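Local coordinates for odorant binding protein ASP5 (Apis mellifera, PDB 3R72) that probably carries small hydrophobic odorant molecules in the honeybee antenna, holding them in a pocket among helices braced by disulfides, at residues 23-27 and 28-32; 49-52 and 53-57. One frame throughout, in Å; residues are numbered along the deposited sequence.

Overall arrangement
Helix 5-23 runs in from the N terminus and breaks at Ala24, whose phi is positive. The short link after it is where interaction 1 forms, joining 23-27 to the opening turn of helix 27-32, with Ile25 and Val30 turned onto helices 5-23 and 42-54. The chain then passes through a loop into helix 42-54, and interaction 2 lies at the C-terminal end of that helix, where 49-52 meets 53-57 beside the bound ligands. Both contacts are local and follow in series, neither enclosing the other; the centres of interaction 1 and interaction 2 are about 16 Å apart. Helix 5-23 is common ground: its Arg16 forms salt bridges with Glu27 and Asp31, and its Cys19 is disulfide-bonded to Cys50.

Interaction 1 of 2, residues 23-27 and 28-32; sequences IAITE and ELVDG
Ile25 reaches over the start of helix 27-32 and lays its branches on two of the helix's side chains. Its CB lies 4.0 Å from Leu29 CD2, CG2 flanks that same methyl, and CD1, at the tip, meets Val30 CG2 at 3.7 Å. CG1 sits between the backbone N and the carbonyl carbon (chi1 58°), and with the chain extended beyond it CD1 is carried on to the valine, while Tyr47 and Leu20 close in from neighbouring helices. Thr26 is the N-cap of the helix: its OG1 accepts from Leu29 N at 3.2 Å, with an N-H...O angle of 154°, and Leu29 CB rests against the same oxygen. From the next carbonyl, Glu27 O accepts from Asp31 N at 2.8 Å, almost straight. The carboxylates of Glu27 and Asp31 have planes only 19° apart, and Glu27 OE2 is 4.5 Å from Asp31 OD2. A water donates to both, at 2.7 Å to Asp31 OD2 and weakly to Glu27 OE2, and Arg16 salt-bridges both acids, probably offsetting their like charges. With an alanine at Asp31, the water and Arg16 would probably each lose an acidic partner, leaving the Glu27 carboxylate less firmly fixed.

Interaction 2 of 2, residues 49-52 and 53-57; sequences TCIM and KLLRT. With NBB (N-butyl-benzenesulfonamide), chain B; NBB (N-butyl-benzenesulfonamide), chain C.
One wall of the n-butyl-benzenesulfonamide pocket is built where helix 42-54 ends, and Met52, Leu55 and Thr57 supply it. Thr57 OG1 lies near both O1S of the chain B ligand, at 2.9 Å, and Met52 O, at 3.1 Å. A chi1 of 55° tucks the hydroxyl back over the main chain, between the helix end and the sulfonamide. Met52 crosses Thr57 at about a right angle. Its CB packs on the hydroxyl oxygen, and the bend at chi3 (69°) brings CE back to 3.4 Å from the same O1S. The backbone turns off in a Schellman motif, with Arg56 taking the positive phi and Thr57 N donating to Met52 O at 2.9 Å, the donor tilted 20° from the carbonyl plane. Leu55 serves both ligands: CD1 comes to 3.1 Å from O2S of the chain B molecule, whereas CD2 lies 3.5 Å from ring atom C6 of the chain C molecule. The same CD1 is in loose apolar contact with Ile51 CG2, 4.2 Å away. On another side of the helix, the Thr49 and Lys53 side chains lie side by side, CG2 against CE, while Thr49 OG1 is hydrogen-bonded to Thr104 OG1 of helix 100-114. The Cys50-Cys19 disulfide ties the helix to helix 5-23.

Interaction 1 of 2, residues 23-27 and 28-32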
loop_
_atom_site.group_PDB
_atom_site.type_symbol
_atom_site.label_atom_id
_atom_site.label_comp_id
_atom_site.label_asym_id
_atom_site.label_seq_id
_atom_site.Cartn_x
_atom_site.Cartn_y
_atom_site.Cartn_z
ATOM N N ILE A 23 -14.579 3.751 4.888
ATOM C CA ILE A 23 -14.879 3.618 3.460
ATOM C C ILE A 23 -16.095 2.707 3.150
ATOM O O ILE A 23 -16.661 2.787 2.055
ATOM C CB ILE A 23 -13.611 3.160 2.701
ATOM C CG1 ILE A 23 -12.466 4.165 2.895
ATOM C CG2 ILE A 23 -13.889 2.980 1.208
ATOM C CD1 ILE A 23 -12.803 5.583 2.481
ATOM N N ALA A 24 -16.500 1.862 4.088
ATOM C CA ALA A 24 -17.714 1.044 3.955
ATOM C C ALA A 24 -17.648 0.013 2.814
ATOM O O ALA A 24 -18.609 -0.200 2.066
ATOM C CB ALA A 24 -18.976 1.936 3.857
ATOM N N ILE A 25 -16.502 -0.653 2.730
ATOM C CA ILE A 25 -16.316 -1.798 1.856
ATOM C C ILE A 25 -16.027 -3.015 2.700
ATOM O O ILE A 25 -15.900 -2.920 3.921
ATOM C CB ILE A 25 -15.196 -1.588 0.812
ATOM C CG1 ILE A 25 -13.856 -1.273 1.478
ATOM C CG2 ILE A 25 -15.597 -0.493 -0.152
ATOM C CD1 ILE A 25 -12.668 -1.320 0.531
ATOM N N THR A 26 -15.921 -4.162 2.060
ATOM C CA THR A 26 -15.736 -5.404 2.769
ATOM C C THR A 26 -14.269 -5.802 2.853
ATOM O O THR A 26 -13.436 -5.453 2.005
ATOM C CB THR A 26 -16.498 -6.540 2.072
ATOM O OG1 THR A 26 -15.931 -6.718 0.777
ATOM C CG2 THR A 26 -18.003 -6.231 1.952
ATOM N N GLU A 27 -13.984 -6.617 3.850
ATOM C CA GLU A 27 -12.678 -7.200 3.975
ATOM C C GLU A 27 -12.339 -8.075 2.762
ATOM O O GLU A 27 -11.189 -8.102 2.311
ATOM C CB GLU A 27 -12.575 -7.982 5.279
ATOM C CG GLU A 27 -11.186 -8.474 5.536
ATOM C CD GLU A 27 -10.876 -8.632 7.005
ATOM O OE1 GLU A 27 -11.800 -8.933 7.799
ATOM O OE2 GLU A 27 -9.697 -8.484 7.354
ATOM N N GLU A 28 -13.338 -8.765 2.219
ATOM C CA GLU A 28 -13.124 -9.574 1.037
ATOM C C GLU A 28 -12.527 -8.734 -0.101
ATOM O O GLU A 28 -11.588 -9.155 -0.778
ATOM C CB GLU A 28 -14.447 -10.210 0.573
ATOM C CG GLU A 28 -14.272 -11.021 -0.701
ATOM C CD GLU A 28 -15.558 -11.463 -1.359
ATOM O OE1 GLU A 28 -16.653 -11.334 -0.782
ATOM O OE2 GLU A 28 -15.444 -11.952 -2.506
ATOM N N LEU A 29 -13.082 -7.555 -0.331
ATOM C CA LEU A 29 -12.653 -6.725 -1.436
ATOM C C LEU A 29 -11.188 -6.284 -1.232
ATOM O O LEU A 29 -10.380 -6.291 -2.160
ATOM C CB LEU A 29 -13.625 -5.547 -1.545
ATOM C CG LEU A 29 -13.434 -4.643 -2.754
ATOM C CD1 LEU A 29 -13.607 -5.403 -4.062
ATOM C CD2 LEU A 29 -14.402 -3.483 -2.673
ATOM N N VAL A 30 -10.826 -5.964 0.005
ATOM C CA VAL A 30 -9.446 -5.604 0.307
ATOM C C VAL A 30 -8.515 -6.811 0.139
ATOM O O VAL A 30 -7.455 -6.693 -0.461
ATOM C CB VAL A 30 -9.331 -5.015 1.716
ATOM C CG1 VAL A 30 -7.875 -4.798 2.086
ATOM C CG2 VAL A 30 -10.138 -3.719 1.805
ATOM N N ASP A 31 -8.917 -7.966 0.675
ATOM C CA ASP A 31 -8.122 -9.187 0.545
ATOM C C ASP A 31 -7.927 -9.633 -0.902
ATOM O O ASP A 31 -6.943 -10.304 -1.231
ATOM C CB ASP A 31 -8.773 -10.346 1.303
ATOM C CG ASP A 31 -8.561 -10.280 2.783
ATOM O OD1 ASP A 31 -7.519 -9.754 3.227
ATOM O OD2 ASP A 31 -9.442 -10.812 3.494
ATOM N N GLY A 32 -8.850 -9.256 -1.771
ATOM C CA GLY A 32 -8.737 -9.615 -3.171
ATOM C C GLY A 32 -7.496 -9.064 -3.845
ATOM O O GLY A 32 -6.968 -9.676 -4.771
HETATM O O HOH W 1 -8.876 -11.168 6.071
#

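Interaction 2 of 2, residues 49-52 and 53-57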
loop_
_atom_site.group_PDB
_atom_site.type_symbol
_atom_site.label_atom_id
_atom_site.label_comp_id
_atom_site.label_asym_id
_atom_site.label_seq_id
_atom_site.Cartn_x
_atom_site.Cartn_y
_atom_site.Cartn_z
ATOM N N THR A 49 -6.048 4.891 -0.530
ATOM C CA THR A 49 -5.652 6.227 -0.124
ATOM C C THR A 49 -5.745 6.408 1.393
ATOM O O THR A 49 -4.879 7.036 1.995
ATOM C CB THR A 49 -6.507 7.301 -0.815
ATOM O OG1 THR A 49 -6.668 6.960 -2.195
ATOM C CG2 THR A 49 -5.870 8.690 -0.672
ATOM N N CYS A 50 -6.799 5.870 1.991
ATOM C CA CYS A 50 -6.984 5.943 3.429
ATOM C C CYS A 50 -5.778 5.334 4.151
ATOM O O CYS A 50 -5.220 5.944 5.078
ATOM C CB CYS A 50 -8.293 5.237 3.821
ATOM S SG CYS A 50 -8.699 5.244 5.587
ATOM N N ILE A 51 -5.348 4.156 3.698
ATOM C CA ILE A 51 -4.227 3.471 4.315
ATOM C C ILE A 51 -2.928 4.246 4.095
ATOM O O ILE A 51 -2.144 4.445 5.024
ATOM C CB ILE A 51 -4.095 2.033 3.760
ATOM C CG1 ILE A 51 -5.268 1.161 4.213
ATOM C CG2 ILE A 51 -2.771 1.397 4.144
ATOM C CD1 ILE A 51 -5.324 0.846 5.705
ATOM N N MET A 52 -2.670 4.676 2.855
ATOM C CA MET A 52 -1.420 5.392 2.603
ATOM C C MET A 52 -1.373 6.709 3.370
ATOM O O MET A 52 -0.311 7.141 3.829
ATOM C CB MET A 52 -1.174 5.598 1.110
ATOM C CG MET A 52 -0.917 4.273 0.407
ATOM S SD MET A 52 -0.384 4.378 -1.310
ATOM C CE MET A 52 1.251 5.053 -1.143
ATOM N N LYS A 53 -2.516 7.372 3.534
ATOM C CA LYS A 53 -2.515 8.585 4.345
ATOM C C LYS A 53 -2.193 8.303 5.818
ATOM O O LYS A 53 -1.468 9.080 6.449
ATOM C CB LYS A 53 -3.823 9.364 4.188
ATOM C CG LYS A 53 -3.916 10.087 2.853
ATOM C CD LYS A 53 -5.082 11.042 2.798
ATOM C CE LYS A 53 -5.007 11.906 1.539
ATOM N NZ LYS A 53 -5.789 13.169 1.649
ATOM N N LEU A 54 -2.714 7.204 6.354
ATOM C CA LEU A 54 -2.371 6.776 7.714
ATOM C C LEU A 54 -0.877 6.532 7.883
ATOM O O LEU A 54 -0.294 6.913 8.893
ATOM C CB LEU A 54 -3.128 5.502 8.083
ATOM C CG LEU A 54 -4.169 5.541 9.201
ATOM C CD1 LEU A 54 -4.679 6.957 9.482
ATOM C CD2 LEU A 54 -5.317 4.572 8.932
ATOM N N LEU A 55 -0.261 5.902 6.888
ATOM C CA LEU A 55 1.174 5.599 6.917
ATOM C C LEU A 55 2.052 6.783 6.542
ATOM O O LEU A 55 3.274 6.681 6.569
ATOM C CB LEU A 55 1.494 4.418 6.003
ATOM C CG LEU A 55 1.038 3.093 6.596
ATOM C CD1 LEU A 55 1.152 1.993 5.552
ATOM C CD2 LEU A 55 1.829 2.751 7.880
ATOM N N ARG A 56 1.430 7.892 6.146
ATOM C CA ARG A 56 2.123 9.109 5.750
ATOM C C ARG A 56 2.881 8.917 4.418
ATOM O O ARG A 56 3.774 9.703 4.091
ATOM C CB ARG A 56 3.063 9.607 6.869
ATOM C CG ARG A 56 2.521 9.552 8.303
ATOM C CD ARG A 56 1.515 10.652 8.510
ATOM N NE ARG A 56 2.062 11.991 8.263
ATOM C CZ ARG A 56 1.318 13.089 8.133
ATOM N NH1 ARG A 56 0.005 13.008 8.232
ATOM N NH2 ARG A 56 1.895 14.263 7.894
ATOM N N THR A 57 2.497 7.901 3.648
ATOM C CA THR A 57 3.118 7.637 2.362
ATOM C C THR A 57 2.411 8.359 1.210
ATOM O O THR A 57 2.913 8.364 0.090
ATOM C CB THR A 57 3.191 6.132 2.126
ATOM O OG1 THR A 57 1.886 5.572 2.251
ATOM C CG2 THR A 57 4.134 5.475 3.109
HETATM O O1S NBB B . 2.250 2.878 1.293
HETATM S S NBB B . 2.285 1.528 1.722
HETATM O O2S NBB B . 1.221 1.125 2.599
HETATM N N10 NBB B . 3.681 1.322 2.477
HETATM C C11 NBB B . 4.928 1.651 1.821
HETATM C C12 NBB B . 6.039 0.691 2.201
HETATM C C13 NBB B . 5.855 -0.720 1.643
HETATM C C14 NBB B . 6.081 -0.744 0.146
HETATM C C4 NBB B . 2.287 0.554 0.403
HETATM C C5 NBB B . 2.276 -0.830 0.592
HETATM C C6 NBB B . 2.285 -1.706 -0.503
HETATM C C1 NBB B . 2.301 -1.226 -1.803
HETATM C C2 NBB B . 2.291 0.133 -2.011
HETATM C C3 NBB B . 2.288 1.015 -0.931
HETATM O O1S NBB C . 2.489 -2.390 4.277
HETATM S S NBB C . 3.559 -1.799 5.032
HETATM O O2S NBB C . 3.988 -0.525 4.529
HETATM N N10 NBB C . 4.806 -2.797 4.968
HETATM C C11 NBB C . 4.667 -4.176 5.402
HETATM C C12 NBB C . 5.708 -5.074 4.747
HETATM C C13 NBB C . 5.815 -6.423 5.443
HETATM C C14 NBB C . 4.592 -7.274 5.203
HETATM C C4 NBB C . 3.136 -1.621 6.591
HETATM C C5 NBB C . 3.553 -0.514 7.344
HETATM C C6 NBB C . 3.200 -0.362 8.687
HETATM C C1 NBB C . 2.436 -1.342 9.305
HETATM C C2 NBB C . 2.021 -2.444 8.577
HETATM C C3 NBB C . 2.365 -2.584 7.233
#